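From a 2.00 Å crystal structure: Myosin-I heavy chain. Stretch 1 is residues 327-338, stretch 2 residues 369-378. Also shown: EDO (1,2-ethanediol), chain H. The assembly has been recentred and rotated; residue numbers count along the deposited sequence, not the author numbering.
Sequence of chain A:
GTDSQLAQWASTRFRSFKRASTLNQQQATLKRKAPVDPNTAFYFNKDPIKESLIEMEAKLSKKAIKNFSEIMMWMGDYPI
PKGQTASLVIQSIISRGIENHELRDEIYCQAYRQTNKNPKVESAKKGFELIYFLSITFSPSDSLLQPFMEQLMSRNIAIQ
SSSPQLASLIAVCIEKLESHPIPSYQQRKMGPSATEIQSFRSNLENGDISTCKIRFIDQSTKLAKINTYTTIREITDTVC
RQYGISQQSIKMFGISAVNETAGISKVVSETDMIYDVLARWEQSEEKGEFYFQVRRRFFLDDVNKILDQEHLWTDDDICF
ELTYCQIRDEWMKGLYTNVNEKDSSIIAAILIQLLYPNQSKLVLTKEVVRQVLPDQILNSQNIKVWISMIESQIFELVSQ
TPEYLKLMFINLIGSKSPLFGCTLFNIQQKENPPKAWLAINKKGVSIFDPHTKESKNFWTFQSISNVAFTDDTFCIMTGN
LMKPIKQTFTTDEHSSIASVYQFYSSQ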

# COMPACT_ATOMS: atom_id res chain seq x y z
N ILE A 327 3.22 -23.39 2.82
CA ILE A 327 4.08 -24.02 3.84
C ILE A 327 5.26 -24.73 3.15
O ILE A 327 6.37 -24.69 3.66
CB ILE A 327 3.24 -24.98 4.72
CG1 ILE A 327 2.14 -24.16 5.47
CG2 ILE A 327 4.15 -25.74 5.72
CD1 ILE A 327 0.94 -25.04 5.88
N ARG A 328 4.99 -25.38 2.00
CA ARG A 328 6.02 -26.08 1.22
C ARG A 328 7.08 -25.07 0.75
O ARG A 328 8.26 -25.36 0.85
CB ARG A 328 5.43 -26.81 0.00
CG ARG A 328 6.40 -27.91 -0.51
CD ARG A 328 6.05 -28.31 -1.94
NE ARG A 328 6.80 -29.48 -2.41
CZ ARG A 328 7.99 -29.41 -3.02
NH1 ARG A 328 8.59 -28.24 -3.19
NH2 ARG A 328 8.59 -30.52 -3.44
N ASP A 329 6.64 -23.89 0.28
CA ASP A 329 7.53 -22.82 -0.19
C ASP A 329 8.42 -22.29 0.93
O ASP A 329 9.63 -22.09 0.72
CB ASP A 329 6.73 -21.70 -0.86
CG ASP A 329 7.60 -20.55 -1.31
OD1 ASP A 329 8.23 -20.66 -2.38
OD2 ASP A 329 7.69 -19.55 -0.56
N GLU A 330 7.83 -22.11 2.14
CA GLU A 330 8.57 -21.64 3.32
C GLU A 330 9.60 -22.70 3.73
O GLU A 330 10.74 -22.35 4.12
CB GLU A 330 7.60 -21.37 4.49
CG GLU A 330 6.77 -20.12 4.24
CD GLU A 330 5.56 -19.99 5.14
OE1 GLU A 330 5.07 -18.85 5.30
OE2 GLU A 330 5.07 -21.02 5.66
N TRP A 331 9.19 -23.99 3.67
CA TRP A 331 10.10 -25.10 3.93
C TRP A 331 11.26 -25.04 2.91
O TRP A 331 12.42 -25.16 3.31
CB TRP A 331 9.38 -26.44 3.77
CG TRP A 331 10.28 -27.64 3.69
CD1 TRP A 331 10.55 -28.40 2.58
CD2 TRP A 331 11.07 -28.20 4.75
NE1 TRP A 331 11.45 -29.39 2.89
CE2 TRP A 331 11.81 -29.28 4.21
CE3 TRP A 331 11.26 -27.85 6.10
CZ2 TRP A 331 12.65 -30.08 5.00
CZ3 TRP A 331 12.09 -28.65 6.89
CH2 TRP A 331 12.82 -29.71 6.32
N MET A 332 10.94 -24.85 1.62
CA MET A 332 11.99 -24.82 0.57
C MET A 332 12.92 -23.59 0.64
O MET A 332 14.03 -23.66 0.12
CB MET A 332 11.41 -24.99 -0.84
CG MET A 332 10.98 -26.41 -1.13
SD MET A 332 12.14 -27.76 -0.72
CE MET A 332 13.48 -27.51 -1.96
N LYS A 333 12.46 -22.50 1.28
CA LYS A 333 13.24 -21.27 1.52
C LYS A 333 14.02 -21.34 2.83
O LYS A 333 14.67 -20.36 3.20
CB LYS A 333 12.33 -20.05 1.51
CG LYS A 333 11.98 -19.55 0.13
CD LYS A 333 10.80 -18.58 0.25
CE LYS A 333 10.49 -17.87 -1.05
NZ LYS A 333 10.32 -18.84 -2.17
N GLY A 334 13.96 -22.46 3.52
CA GLY A 334 14.71 -22.67 4.75
C GLY A 334 14.15 -21.96 5.97
O GLY A 334 14.86 -21.78 6.96
N LEU A 335 12.86 -21.58 5.95
CA LEU A 335 12.26 -20.90 7.11
C LEU A 335 12.02 -21.80 8.34
O LEU A 335 11.97 -21.30 9.45
CB LEU A 335 10.99 -20.16 6.71
CG LEU A 335 11.20 -19.14 5.56
CD1 LEU A 335 9.91 -18.43 5.22
CD2 LEU A 335 12.30 -18.09 5.89
N TYR A 336 11.91 -23.12 8.14
CA TYR A 336 11.69 -24.06 9.24
C TYR A 336 12.94 -24.89 9.56
O TYR A 336 13.17 -25.92 8.94
CB TYR A 336 10.48 -24.98 8.92
CG TYR A 336 9.20 -24.21 8.69
CD1 TYR A 336 8.65 -23.42 9.70
CD2 TYR A 336 8.52 -24.28 7.48
CE1 TYR A 336 7.47 -22.71 9.50
CE2 TYR A 336 7.32 -23.60 7.28
CZ TYR A 336 6.81 -22.80 8.29
OH TYR A 336 5.64 -22.11 8.08
N THR A 337 13.74 -24.46 10.52
CA THR A 337 14.98 -25.19 10.80
C THR A 337 15.05 -25.79 12.23
O THR A 337 16.09 -26.35 12.59
CB THR A 337 16.20 -24.33 10.44
OG1 THR A 337 16.03 -23.00 10.96
CG2 THR A 337 16.43 -24.25 8.92
N ASN A 338 13.92 -25.81 13.00
CA ASN A 338 13.90 -26.47 14.31
C ASN A 338 13.67 -27.98 14.07
O ASN A 338 12.84 -28.64 14.72
CB ASN A 338 12.82 -25.88 15.25
CG ASN A 338 12.88 -26.42 16.67
OD1 ASN A 338 13.93 -26.86 17.16
ND2 ASN A 338 11.75 -26.43 17.36
N VAL A 369 16.45 -34.99 -4.51
CA VAL A 369 16.71 -34.46 -3.16
C VAL A 369 16.61 -32.92 -3.14
O VAL A 369 15.97 -32.36 -2.23
CB VAL A 369 18.04 -34.97 -2.54
CG1 VAL A 369 18.37 -34.25 -1.22
CG2 VAL A 369 18.00 -36.47 -2.34
N ARG A 370 17.17 -32.25 -4.17
CA ARG A 370 17.12 -30.79 -4.31
C ARG A 370 15.68 -30.25 -4.48
O ARG A 370 15.47 -29.08 -4.28
CB ARG A 370 17.98 -30.32 -5.49
CG ARG A 370 19.45 -30.68 -5.38
CD ARG A 370 20.12 -30.15 -4.11
NE ARG A 370 20.06 -28.69 -3.99
CZ ARG A 370 20.84 -27.83 -4.64
NH1 ARG A 370 21.72 -28.26 -5.54
NH2 ARG A 370 20.73 -26.53 -4.41
N GLN A 371 14.73 -31.07 -4.92
CA GLN A 371 13.34 -30.61 -5.09
C GLN A 371 12.58 -30.59 -3.75
O GLN A 371 11.46 -30.07 -3.69
CB GLN A 371 12.61 -31.54 -6.07
CG GLN A 371 13.15 -31.54 -7.52
CD GLN A 371 12.34 -32.51 -8.36
OE1 GLN A 371 12.42 -33.75 -8.23
NE2 GLN A 371 11.46 -31.98 -9.19
N VAL A 372 13.14 -31.22 -2.71
CA VAL A 372 12.42 -31.41 -1.44
C VAL A 372 13.18 -31.01 -0.16
O VAL A 372 12.59 -31.08 0.93
CB VAL A 372 11.89 -32.87 -1.32
CG1 VAL A 372 10.93 -33.19 -2.45
CG2 VAL A 372 13.04 -33.89 -1.24
N LEU A 373 14.44 -30.57 -0.27
CA LEU A 373 15.14 -30.12 0.94
C LEU A 373 15.69 -28.75 0.66
O LEU A 373 16.29 -28.58 -0.41
CB LEU A 373 16.33 -31.01 1.30
CG LEU A 373 16.14 -32.29 2.03
CD1 LEU A 373 17.52 -32.90 2.29
CD2 LEU A 373 15.36 -32.08 3.38
N PRO A 374 15.55 -27.75 1.57
CA PRO A 374 16.17 -26.44 1.31
C PRO A 374 17.68 -26.53 1.53
O PRO A 374 18.13 -27.37 2.32
CB PRO A 374 15.53 -25.53 2.37
CG PRO A 374 15.23 -26.46 3.51
CD PRO A 374 14.88 -27.79 2.89
N ASP A 375 18.46 -25.61 0.93
CA ASP A 375 19.93 -25.59 1.10
C ASP A 375 20.37 -25.50 2.55
O ASP A 375 21.34 -26.15 2.93
CB ASP A 375 20.55 -24.42 0.31
CG ASP A 375 20.46 -24.56 -1.19
OD1 ASP A 375 19.97 -25.63 -1.67
OD2 ASP A 375 20.86 -23.62 -1.89
N GLN A 376 19.64 -24.71 3.37
CA GLN A 376 19.94 -24.50 4.79
C GLN A 376 20.04 -25.82 5.59
O GLN A 376 20.93 -25.98 6.42
CB GLN A 376 18.89 -23.54 5.39
CG GLN A 376 18.96 -22.11 4.85
CD GLN A 376 18.21 -21.82 3.55
OE1 GLN A 376 17.74 -22.71 2.82
NE2 GLN A 376 18.10 -20.53 3.23
N ILE A 377 19.16 -26.79 5.28
CA ILE A 377 19.15 -28.12 5.90
C ILE A 377 20.19 -29.02 5.18
O ILE A 377 20.90 -29.78 5.83
CB ILE A 377 17.71 -28.70 5.75
CG1 ILE A 377 16.64 -27.91 6.60
CG2 ILE A 377 17.65 -30.20 6.02
CD1 ILE A 377 16.78 -27.96 8.03
N LEU A 378 20.17 -29.01 3.85
CA LEU A 378 21.06 -29.81 3.00
C LEU A 378 22.54 -29.63 3.41
O LEU A 378 23.29 -30.59 3.40
CB LEU A 378 20.87 -29.43 1.51
CG LEU A 378 21.82 -30.13 0.48
CD1 LEU A 378 21.50 -31.64 0.36
CD2 LEU A 378 21.65 -29.52 -0.92
C1 EDO H . 2.96 -21.04 8.64
O1 EDO H . 3.55 -19.92 9.27
C2 EDO H . 2.26 -20.78 7.27
O2 EDO H . 2.80 -19.74 6.48
O HOH W 1 10.84 -27.84 -5.09
O HOH W 2 17.09 -23.69 -0.89
O HOH W 3 16.36 -21.72 0.73

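The contact buries 535 Å², both sides summed, and three residues cover the most of it: Met332 (77 Å²), Trp331 (71 Å²) and Pro374 (63 Å²). All three lie where the end of the helix at 327-332 meets the turn before the helix that starts at Asp375, with the CA atoms of Met332 and Pro374 4.5 Å apart.

Trp331 (chi1 166°, t) leaves its CA sideways to the second stretch, but its indole reaches across. Trp331 NE1 donates to Val372 O at 2.8 Å with an N-H...acceptor angle of 169°, a nearly linear bond that satisfies the ring's one polar atom in a buried site. Pro374 CD lies over one face of Trp331, 4.0 Å from the centroid of its five-membered ring and 27° off its normal, which supports a CH-pi contact. At the ring edge, Leu373 CD2 approaches Trp331 CZ2 to 3.7 Å. A flat aromatic with one donor suits this mixed surface.

Met332, m at all three chi angles, curls its thioether along the turn: Met332 SD is 3.5 Å from Val372 C, while Met332 CE is 3.4 Å from both Arg370 O and Leu373 O. The unbranched chain can follow the backbone this closely.

Pro374, at the N-cap position, points its CB toward the first stretch, 3.3 Å from Met332 O. Gly334 closes the helix in a Schellman motif with phi 75°, which favours glycine; an ideal CB here would lie 2.3 Å from Gln376 CD, a clash.

Polar links flank this centre. Arg328, extended through chi3, donates from NH2 to Gln371 O (2.9 Å, 146°), and water 1 bridges Arg328 NH1 (3.0 Å) to the same Gln371 O (2.7 Å). Water 3 donates to Met332 O (3.1 Å) and Gln376 OE1 (2.7 Å). Farther along, Thr337 CG2 packs 3.8 Å from Ile377 CD1, extending the apolar contact.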